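Local atomic coordinates of oxidoreductase, Gfo/Idh/MocA family (Vibrio cholerae, PDB entry 1XEA), a protein that probably acts as a nucleotide-dependent oxidoreductase of the Gfo/Idh/MocA family, binding an NAD(P)-type cofactor through its Rossmann-fold domain. Residues A[148-157]-A[214-225]; A[92-100]-A[161-170]. All coordinates share one frame; numbering follows the deposited sequence.

Contact 1 (A[148-157]-A[214-225]); sequences RWEKHRHALP and SMNRQFGITTEH
Ser214 donates its N to Trp149 O (2.9 Å) and receives Lys151 N at its own O, in parallel pairing. Selenomethionine Met215 runs alongside Lys151, pointing the same way, with CE 3.6 Å from Lys151 CD. Asn216 lays CB over one face of the His152 ring, while its OD1 accepts from Gln218 N in an Asx turn. Arg217 O receives Leu156 N; the Arg217 side chain lies next to that of Arg153, and both guanidinium groups bridge to Asp167. Strand 148-152 is flanked in the mixed sheet of the second domain by parallel strand 209-216 and antiparallel strand 223-230, and the chain between these two wraps round its end. There Phe219 takes the His152 edge onto its ring face, His152 CD2 over the centre of the Phe219 ring and the planes at 53°; His152 NE2 donates to Glu150 OE1. Phe219 O accepts from His154 ND1 (3.2 Å), and Thr222 OG1 from His154 N (3.0 Å). Extended Glu224, CG anti to the backbone N (chi1 -165°), places OE1 in the Trp149 ring plane, 2.9 Å from Trp149 NE1, which its anti lone pair meets in a nearly straight bond; Arg123 bridges to OE1. His225 O pairs with Glu150 N (2.8 Å).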
loop_
_atom_site.group_PDB
_atom_site.type_symbol
_atom_site.label_atom_id
_atom_site.label_comp_id
_atom_site.label_asym_id
_atom_site.label_seq_id
_atom_site.Cartn_x
_atom_site.Cartn_y
_atom_site.Cartn_z
ATOM N N ARG A 148 6.179 2.203 19.533
ATOM C CA ARG A 148 6.625 0.835 19.318
ATOM C C ARG A 148 7.637 0.767 18.195
ATOM O O ARG A 148 7.364 1.166 17.060
ATOM C CB ARG A 148 5.435 -0.064 18.979
ATOM C CG ARG A 148 5.809 -1.495 18.632
ATOM C CD ARG A 148 4.569 -2.360 18.486
ATOM N NE ARG A 148 3.781 -2.022 17.312
ATOM C CZ ARG A 148 2.462 -2.170 17.226
ATOM N NH1 ARG A 148 1.770 -2.651 18.257
ATOM N NH2 ARG A 148 1.836 -1.837 16.100
ATOM N N TRP A 149 8.812 0.245 18.507
ATOM C CA TRP A 149 9.851 0.124 17.508
ATOM C C TRP A 149 10.066 -1.366 17.209
ATOM O O TRP A 149 10.480 -2.120 18.079
ATOM C CB TRP A 149 11.130 0.770 18.048
ATOM C CG TRP A 149 12.055 1.226 16.970
ATOM C CD1 TRP A 149 12.704 0.438 16.058
ATOM C CD2 TRP A 149 12.395 2.572 16.651
ATOM N NE1 TRP A 149 13.423 1.210 15.195
ATOM C CE2 TRP A 149 13.255 2.527 15.535
ATOM C CE3 TRP A 149 12.060 3.818 17.200
ATOM C CZ2 TRP A 149 13.783 3.680 14.952
ATOM C CZ3 TRP A 149 12.587 4.959 16.620
ATOM C CH2 TRP A 149 13.439 4.880 15.509
ATOM N N GLU A 150 9.751 -1.787 15.989
ATOM C CA GLU A 150 9.930 -3.172 15.569
ATOM C C GLU A 150 11.085 -3.249 14.565
ATOM O O GLU A 150 11.170 -2.445 13.633
ATOM C CB GLU A 150 8.656 -3.693 14.894
ATOM C CG GLU A 150 7.417 -3.699 15.781
ATOM C CD GLU A 150 6.174 -4.244 15.080
ATOM O OE1 GLU A 150 6.205 -5.408 14.619
ATOM O OE2 GLU A 150 5.165 -3.505 14.996
ATOM N N LYS A 151 11.976 -4.209 14.761
ATOM C CA LYS A 151 13.091 -4.398 13.848
ATOM C C LYS A 151 13.264 -5.895 13.752
ATOM O O LYS A 151 13.802 -6.521 14.666
ATOM C CB LYS A 151 14.363 -3.761 14.395
ATOM C CG LYS A 151 15.487 -3.698 13.378
ATOM C CD LYS A 151 16.746 -3.094 13.981
ATOM C CE LYS A 151 17.792 -2.844 12.911
ATOM N NZ LYS A 151 18.128 -4.088 12.168
ATOM N N HIS A 152 12.805 -6.469 12.646
ATOM C CA HIS A 152 12.873 -7.910 12.471
ATOM C C HIS A 152 13.838 -8.331 11.369
ATOM O O HIS A 152 14.171 -7.543 10.486
ATOM C CB HIS A 152 11.472 -8.472 12.175
ATOM C CG HIS A 152 10.399 -7.982 13.107
ATOM N ND1 HIS A 152 10.634 -7.687 14.434
ATOM C CD2 HIS A 152 9.077 -7.768 12.907
ATOM C CE1 HIS A 152 9.504 -7.310 15.008
ATOM N NE2 HIS A 152 8.544 -7.352 14.103
ATOM N N ARG A 153 14.295 -9.579 11.451
ATOM C CA ARG A 153 15.207 -10.178 10.473
ATOM C C ARG A 153 14.621 -11.526 10.077
ATOM O O ARG A 153 13.859 -12.135 10.831
ATOM C CB ARG A 153 16.596 -10.443 11.073
ATOM C CG ARG A 153 17.479 -9.235 11.290
ATOM C CD ARG A 153 18.675 -9.230 10.341
ATOM N NE ARG A 153 19.261 -7.889 10.216
ATOM C CZ ARG A 153 19.798 -7.204 11.223
ATOM N NH1 ARG A 153 19.836 -7.735 12.439
ATOM N NH2 ARG A 153 20.277 -5.983 11.020
ATOM N N HIS A 154 14.987 -11.989 8.891
ATOM C CA HIS A 154 14.529 -13.279 8.404
ATOM C C HIS A 154 15.608 -14.330 8.654
ATOM O O HIS A 154 16.755 -14.160 8.240
ATOM C CB HIS A 154 14.242 -13.210 6.910
ATOM C CG HIS A 154 14.041 -14.551 6.275
ATOM N ND1 HIS A 154 13.091 -15.447 6.716
ATOM C CD2 HIS A 154 14.646 -15.134 5.214
ATOM C CE1 HIS A 154 13.116 -16.523 5.949
ATOM N NE2 HIS A 154 14.049 -16.359 5.030
ATOM N N ALA A 155 15.229 -15.406 9.335
ATOM C CA ALA A 155 16.134 -16.510 9.633
ATOM C C ALA A 155 17.545 -16.082 10.052
ATOM O O ALA A 155 18.517 -16.349 9.345
ATOM C CB ALA A 155 16.210 -17.425 8.422
ATOM N N LEU A 156 17.663 -15.431 11.204
ATOM C CA LEU A 156 18.965 -14.993 11.676
ATOM C C LEU A 156 19.042 -14.951 13.195
ATOM O O LEU A 156 19.289 -13.901 13.793
ATOM C CB LEU A 156 19.296 -13.613 11.113
ATOM C CG LEU A 156 20.768 -13.186 11.168
ATOM C CD1 LEU A 156 21.560 -13.980 10.138
ATOM C CD2 LEU A 156 20.879 -11.704 10.867
ATOM N N PRO A 157 18.819 -16.100 13.843
ATOM C CA PRO A 157 18.876 -16.160 15.303
ATOM C C PRO A 157 20.331 -16.046 15.729
ATOM O O PRO A 157 21.220 -16.098 14.879
ATOM C CB PRO A 157 18.267 -17.521 15.607
ATOM C CG PRO A 157 18.701 -18.340 14.437
ATOM C CD PRO A 157 18.486 -17.415 13.268
ATOM N N SER A 214 10.729 -4.331 19.999
ATOM C CA SER A 214 10.430 -5.664 19.524
ATOM C C SER A 214 11.393 -6.086 18.408
ATOM O O SER A 214 11.632 -5.344 17.449
ATOM C CB SER A 214 8.977 -5.657 19.040
ATOM O OG SER A 214 8.598 -6.828 18.362
HETATM N N MSE A 215 11.960 -7.278 18.543
HETATM C CA MSE A 215 12.873 -7.784 17.533
HETATM C C MSE A 215 12.692 -9.271 17.346
HETATM O O MSE A 215 12.970 -10.054 18.253
HETATM C CB MSE A 215 14.316 -7.511 17.928
HETATM C CG MSE A 215 15.329 -8.139 16.988
HETATM SE SE MSE A 215 17.127 -7.492 17.309
HETATM C CE MSE A 215 16.987 -5.808 16.369
ATOM N N ASN A 216 12.237 -9.658 16.162
ATOM C CA ASN A 216 12.038 -11.063 15.859
ATOM C C ASN A 216 12.991 -11.386 14.730
ATOM O O ASN A 216 12.686 -11.145 13.560
ATOM C CB ASN A 216 10.604 -11.321 15.415
ATOM C CG ASN A 216 10.305 -12.788 15.275
ATOM O OD1 ASN A 216 11.180 -13.577 14.934
ATOM N ND2 ASN A 216 9.065 -13.166 15.532
ATOM N N ARG A 217 14.155 -11.918 15.082
ATOM C CA ARG A 217 15.146 -12.247 14.073
ATOM C C ARG A 217 14.888 -13.565 13.373
ATOM O O ARG A 217 15.769 -14.127 12.725
ATOM C CB ARG A 217 16.541 -12.192 14.681
ATOM C CG ARG A 217 16.937 -10.768 14.953
ATOM C CD ARG A 217 18.276 -10.669 15.575
ATOM N NE ARG A 217 19.303 -11.258 14.746
ATOM C CZ ARG A 217 20.597 -11.116 14.989
ATOM N NH1 ARG A 217 20.999 -10.405 16.034
ATOM N NH2 ARG A 217 21.482 -11.673 14.181
ATOM N N GLN A 218 13.662 -14.048 13.513
ATOM C CA GLN A 218 13.219 -15.270 12.855
ATOM C C GLN A 218 11.859 -14.916 12.281
ATOM O O GLN A 218 10.914 -15.696 12.372
ATOM C CB GLN A 218 13.063 -16.424 13.845
ATOM C CG GLN A 218 14.358 -17.125 14.235
ATOM C CD GLN A 218 14.153 -18.629 14.406
ATOM O OE1 GLN A 218 13.216 -19.060 15.091
ATOM N NE2 GLN A 218 15.026 -19.430 13.788
ATOM N N PHE A 219 11.771 -13.720 11.705
ATOM C CA PHE A 219 10.534 -13.208 11.120
ATOM C C PHE A 219 10.444 -13.630 9.648
ATOM O O PHE A 219 11.445 -14.010 9.040
ATOM C CB PHE A 219 10.528 -11.676 11.238
ATOM C CG PHE A 219 9.163 -11.046 11.144
ATOM C CD1 PHE A 219 8.175 -11.345 12.080
ATOM C CD2 PHE A 219 8.886 -10.109 10.156
ATOM C CE1 PHE A 219 6.939 -10.709 12.042
ATOM C CE2 PHE A 219 7.652 -9.468 10.111
ATOM C CZ PHE A 219 6.673 -9.771 11.057
ATOM N N GLY A 220 9.248 -13.550 9.081
ATOM C CA GLY A 220 9.069 -13.930 7.691
ATOM C C GLY A 220 9.815 -13.043 6.708
ATOM O O GLY A 220 10.030 -13.417 5.550
ATOM N N ILE A 221 10.225 -11.863 7.164
ATOM C CA ILE A 221 10.943 -10.915 6.309
ATOM C C ILE A 221 11.740 -9.926 7.158
ATOM O O ILE A 221 11.465 -9.744 8.343
ATOM C CB ILE A 221 9.949 -10.132 5.398
ATOM C CG1 ILE A 221 10.686 -9.478 4.225
ATOM C CG2 ILE A 221 9.257 -9.046 6.190
ATOM C CD1 ILE A 221 9.747 -8.971 3.148
ATOM N N THR A 222 12.740 -9.303 6.554
ATOM C CA THR A 222 13.544 -8.332 7.264
ATOM C C THR A 222 12.937 -6.946 7.016
ATOM O O THR A 222 12.867 -6.500 5.870
ATOM C CB THR A 222 15.008 -8.387 6.765
ATOM O OG1 THR A 222 15.566 -9.676 7.055
ATOM C CG2 THR A 222 15.850 -7.317 7.439
ATOM N N THR A 223 12.449 -6.299 8.075
ATOM C CA THR A 223 11.855 -4.955 7.981
ATOM C C THR A 223 11.910 -4.276 9.323
ATOM O O THR A 223 12.211 -4.896 10.338
ATOM C CB THR A 223 10.356 -4.941 7.591
ATOM O OG1 THR A 223 9.611 -5.725 8.532
ATOM C CG2 THR A 223 10.144 -5.470 6.191
ATOM N N GLU A 224 11.577 -2.997 9.329
ATOM C CA GLU A 224 11.616 -2.241 10.558
ATOM C C GLU A 224 10.441 -1.280 10.552
ATOM O O GLU A 224 10.335 -0.425 9.684
ATOM C CB GLU A 224 12.942 -1.504 10.615
ATOM C CG GLU A 224 13.312 -0.962 11.965
ATOM C CD GLU A 224 14.717 -0.418 11.971
ATOM O OE1 GLU A 224 15.077 0.279 12.944
ATOM O OE2 GLU A 224 15.460 -0.692 11.000
ATOM N N HIS A 225 9.557 -1.434 11.526
ATOM C CA HIS A 225 8.371 -0.604 11.605
ATOM C C HIS A 225 8.311 0.205 12.876
ATOM O O HIS A 225 8.512 -0.330 13.964
ATOM C CB HIS A 225 7.129 -1.481 11.537
ATOM C CG HIS A 225 7.009 -2.262 10.271
ATOM N ND1 HIS A 225 6.103 -3.289 10.118
ATOM C CD2 HIS A 225 7.661 -2.153 9.088
ATOM C CE1 HIS A 225 6.200 -3.779 8.895
ATOM N NE2 HIS A 225 7.138 -3.108 8.249
HETATM O O HOH W 1 4.970 -5.668 11.876
HETATM O O HOH W 2 17.888 -11.796 6.826
#

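Contact 2 (A[92-100]-A[161-170]); sequences VDKPLAASA and RTFVFDDFIH
Pro95, preceded by a cis peptide bond, packs against Phe165 and Ile169 of helix 160-175. It belongs to the sequence Asp93-Lys94-Pro95, which fits the E/DKP motif of Gfo/Idh/MocA oxidoreductases, at the C-terminal end of strand 90-93 in the Rossmann sheet; the contact joins the nucleotide-binding domain to the helix that follows strand 146-152 of the mixed sheet. Apolar packing centres on the proline: Pro95 CB lies at the rim of the Phe165 ring, 4.3 Å from Phe165 CD2, and equally far from Ile169 CD1. The aliphatic part of Lys94 adds to this, with CD 4.0 Å from Ile169 CG2.

A second group of contacts sets backbone carbonyls of the loop against the Phe165 ring. Ala98 O stands 3.5 Å above one face, displaced toward the rim, and Ala97 O comes within 3.2 Å of Phe165 CD2. Ala98 O also faces the edge of the Arg161 guanidinium, but at an angle too poor for a hydrogen bond; NH1 of that arginine forms a salt bridge with Glu300.

The remaining polar approaches involve Lys94. Lys94 NZ lies 3.0 Å from Asp166 O, at a similarly unfavourable angle. The lysine CG sits between the backbone N and the carbonyl carbon (chi1 67°), and with a further bend at chi2 (83°) the chain crosses the His170 side chain at about a right angle, carrying Lys94 NZ to 3.2 Å from His170 NE2.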
loop_
_atom_site.group_PDB
_atom_site.type_symbol
_atom_site.label_atom_id
_atom_site.label_comp_id
_atom_site.label_asym_id
_atom_site.label_seq_id
_atom_site.Cartn_x
_atom_site.Cartn_y
_atom_site.Cartn_z
ATOM N N VAL A 92 32.310 6.689 19.427
ATOM C CA VAL A 92 32.349 5.239 19.318
ATOM C C VAL A 92 31.021 4.748 18.783
ATOM O O VAL A 92 29.967 5.133 19.274
ATOM C CB VAL A 92 32.611 4.559 20.684
ATOM C CG1 VAL A 92 32.616 3.045 20.521
ATOM C CG2 VAL A 92 33.948 5.023 21.245
ATOM N N ASP A 93 31.074 3.895 17.769
ATOM C CA ASP A 93 29.862 3.360 17.179
ATOM C C ASP A 93 29.252 2.331 18.119
ATOM O O ASP A 93 29.959 1.493 18.672
ATOM C CB ASP A 93 30.175 2.731 15.821
ATOM C CG ASP A 93 28.932 2.254 15.103
ATOM O OD1 ASP A 93 27.944 3.031 15.043
ATOM O OD2 ASP A 93 28.940 1.110 14.581
ATOM N N LYS A 94 27.939 2.411 18.305
ATOM C CA LYS A 94 27.221 1.492 19.180
ATOM C C LYS A 94 27.555 0.053 18.806
ATOM O O LYS A 94 27.691 -0.269 17.632
ATOM C CB LYS A 94 25.716 1.730 19.063
ATOM C CG LYS A 94 25.132 1.363 17.713
ATOM C CD LYS A 94 24.841 -0.128 17.626
ATOM C CE LYS A 94 24.927 -0.636 16.192
ATOM N NZ LYS A 94 24.589 -2.082 16.128
ATOM N N PRO A 95 27.688 -0.833 19.806
ATOM C CA PRO A 95 27.562 -0.499 21.228
ATOM C C PRO A 95 28.868 0.062 21.800
ATOM O O PRO A 95 29.945 -0.160 21.239
ATOM C CB PRO A 95 27.178 -1.838 21.846
ATOM C CG PRO A 95 27.984 -2.798 21.029
ATOM C CD PRO A 95 27.784 -2.292 19.619
ATOM N N LEU A 96 28.774 0.786 22.914
ATOM C CA LEU A 96 29.958 1.368 23.550
ATOM C C LEU A 96 30.881 0.258 24.040
ATOM O O LEU A 96 32.106 0.351 23.936
ATOM C CB LEU A 96 29.553 2.248 24.738
ATOM C CG LEU A 96 30.670 2.856 25.607
ATOM C CD1 LEU A 96 31.596 3.721 24.766
ATOM C CD2 LEU A 96 30.037 3.686 26.716
ATOM N N ALA A 97 30.277 -0.797 24.566
ATOM C CA ALA A 97 31.037 -1.916 25.070
ATOM C C ALA A 97 30.093 -3.077 25.323
ATOM O O ALA A 97 28.881 -2.888 25.435
ATOM C CB ALA A 97 31.757 -1.530 26.354
ATOM N N ALA A 98 30.665 -4.273 25.423
ATOM C CA ALA A 98 29.902 -5.493 25.645
ATOM C C ALA A 98 29.311 -5.610 27.041
ATOM O O ALA A 98 28.599 -6.568 27.335
ATOM C CB ALA A 98 30.779 -6.697 25.353
ATOM N N SER A 99 29.601 -4.647 27.907
ATOM C CA SER A 99 29.064 -4.691 29.260
ATOM C C SER A 99 28.765 -3.295 29.763
ATOM O O SER A 99 29.310 -2.316 29.257
ATOM C CB SER A 99 30.050 -5.371 30.207
ATOM O OG SER A 99 31.214 -4.584 30.383
ATOM N N ALA A 100 27.889 -3.207 30.758
ATOM C CA ALA A 100 27.519 -1.921 31.331
ATOM C C ALA A 100 28.664 -1.402 32.182
ATOM O O ALA A 100 28.906 -0.197 32.251
ATOM C CB ALA A 100 26.262 -2.059 32.176
ATOM N N ARG A 161 23.986 -12.436 23.978
ATOM C CA ARG A 161 24.879 -11.287 23.957
ATOM C C ARG A 161 24.849 -10.505 22.658
ATOM O O ARG A 161 24.376 -9.375 22.629
ATOM C CB ARG A 161 26.307 -11.735 24.239
ATOM C CG ARG A 161 26.576 -12.022 25.702
ATOM C CD ARG A 161 26.920 -10.759 26.444
ATOM N NE ARG A 161 26.330 -10.752 27.769
ATOM C CZ ARG A 161 26.578 -9.824 28.684
ATOM N NH1 ARG A 161 27.416 -8.830 28.412
ATOM N NH2 ARG A 161 25.974 -9.883 29.864
ATOM N N THR A 162 25.368 -11.097 21.591
ATOM C CA THR A 162 25.408 -10.419 20.307
ATOM C C THR A 162 24.059 -9.835 19.932
ATOM O O THR A 162 23.948 -8.661 19.587
ATOM C CB THR A 162 25.832 -11.372 19.194
ATOM O OG1 THR A 162 27.080 -11.980 19.541
ATOM C CG2 THR A 162 25.993 -10.614 17.887
ATOM N N PHE A 163 23.037 -10.678 19.988
ATOM C CA PHE A 163 21.677 -10.282 19.658
ATOM C C PHE A 163 21.291 -8.989 20.372
ATOM O O PHE A 163 20.759 -8.077 19.753
ATOM C CB PHE A 163 20.728 -11.411 20.060
ATOM C CG PHE A 163 19.289 -11.191 19.675
ATOM C CD1 PHE A 163 18.689 -12.004 18.720
ATOM C CD2 PHE A 163 18.499 -10.275 20.356
ATOM C CE1 PHE A 163 17.331 -11.917 18.457
ATOM C CE2 PHE A 163 17.138 -10.185 20.094
ATOM C CZ PHE A 163 16.555 -11.014 19.146
ATOM N N VAL A 164 21.570 -8.905 21.666
ATOM C CA VAL A 164 21.206 -7.718 22.413
ATOM C C VAL A 164 22.138 -6.536 22.236
ATOM O O VAL A 164 21.705 -5.459 21.837
ATOM C CB VAL A 164 21.087 -8.006 23.918
ATOM C CG1 VAL A 164 20.682 -6.743 24.662
ATOM C CG2 VAL A 164 20.056 -9.095 24.159
ATOM N N PHE A 165 23.416 -6.711 22.528
ATOM C CA PHE A 165 24.327 -5.587 22.403
ATOM C C PHE A 165 24.607 -5.104 20.988
ATOM O O PHE A 165 24.828 -3.914 20.776
ATOM C CB PHE A 165 25.642 -5.883 23.124
ATOM C CG PHE A 165 25.590 -5.604 24.596
ATOM C CD1 PHE A 165 24.973 -6.493 25.468
ATOM C CD2 PHE A 165 26.126 -4.434 25.108
ATOM C CE1 PHE A 165 24.888 -6.215 26.829
ATOM C CE2 PHE A 165 26.044 -4.152 26.466
ATOM C CZ PHE A 165 25.424 -5.046 27.323
ATOM N N ASP A 166 24.584 -5.999 20.012
ATOM C CA ASP A 166 24.873 -5.570 18.650
ATOM C C ASP A 166 23.659 -5.362 17.750
ATOM O O ASP A 166 23.802 -4.975 16.589
ATOM C CB ASP A 166 25.839 -6.554 17.991
ATOM C CG ASP A 166 27.137 -6.685 18.758
ATOM O OD1 ASP A 166 27.857 -5.666 18.908
ATOM O OD2 ASP A 166 27.440 -7.809 19.217
ATOM N N ASP A 167 22.461 -5.587 18.280
ATOM C CA ASP A 167 21.268 -5.441 17.461
ATOM C C ASP A 167 20.092 -4.815 18.195
ATOM O O ASP A 167 19.750 -3.656 17.955
ATOM C CB ASP A 167 20.874 -6.814 16.921
ATOM C CG ASP A 167 20.301 -6.746 15.529
ATOM O OD1 ASP A 167 20.308 -5.651 14.932
ATOM O OD2 ASP A 167 19.850 -7.793 15.022
ATOM N N PHE A 168 19.486 -5.594 19.089
ATOM C CA PHE A 168 18.328 -5.163 19.869
ATOM C C PHE A 168 18.523 -3.790 20.489
ATOM O O PHE A 168 17.565 -3.056 20.732
ATOM C CB PHE A 168 18.034 -6.175 20.973
ATOM C CG PHE A 168 16.738 -5.936 21.669
ATOM C CD1 PHE A 168 15.533 -6.130 21.000
ATOM C CD2 PHE A 168 16.712 -5.505 22.995
ATOM C CE1 PHE A 168 14.313 -5.900 21.638
ATOM C CE2 PHE A 168 15.497 -5.270 23.647
ATOM C CZ PHE A 168 14.289 -5.467 22.969
ATOM N N ILE A 169 19.775 -3.442 20.745
ATOM C CA ILE A 169 20.078 -2.154 21.343
ATOM C C ILE A 169 19.571 -1.026 20.456
ATOM O O ILE A 169 19.306 0.064 20.934
ATOM C CB ILE A 169 21.590 -1.999 21.580
ATOM C CG1 ILE A 169 21.840 -0.863 22.573
ATOM C CG2 ILE A 169 22.297 -1.727 20.265
ATOM C CD1 ILE A 169 23.163 -0.966 23.267
ATOM N N HIS A 170 19.437 -1.293 19.162
ATOM C CA HIS A 170 18.948 -0.277 18.258
ATOM C C HIS A 170 17.520 0.086 18.636
ATOM O O HIS A 170 17.251 1.203 19.068
ATOM C CB HIS A 170 18.992 -0.760 16.816
ATOM C CG HIS A 170 20.263 -0.425 16.107
ATOM N ND1 HIS A 170 20.793 0.847 16.097
ATOM C CD2 HIS A 170 21.116 -1.192 15.388
ATOM C CE1 HIS A 170 21.919 0.849 15.408
ATOM N NE2 HIS A 170 22.139 -0.378 14.967
#

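In the fold
From the N terminus, segment 92-100 comes first, leaving the Rossmann sheet. Contact 2 closes the stretch from there to helix 160-175, a loop that contains helix 100-112, strand 117-120 and strand 146-152. Contact 1 starts within that loop, at 148-157, and ends beyond it, at 214-225, so the two closures cross: each loop holds one segment of the other. Helix 160-175 follows strand 146-152 directly and lies between the two domains, facing the Lys94-Pro95 loop in contact 2 and the mixed sheet in contact 1. Asp167 on this helix makes a direct link between the contacts, and packing adds to it: Phe163 lies on Arg217, and Met215 SE on Phe168 N.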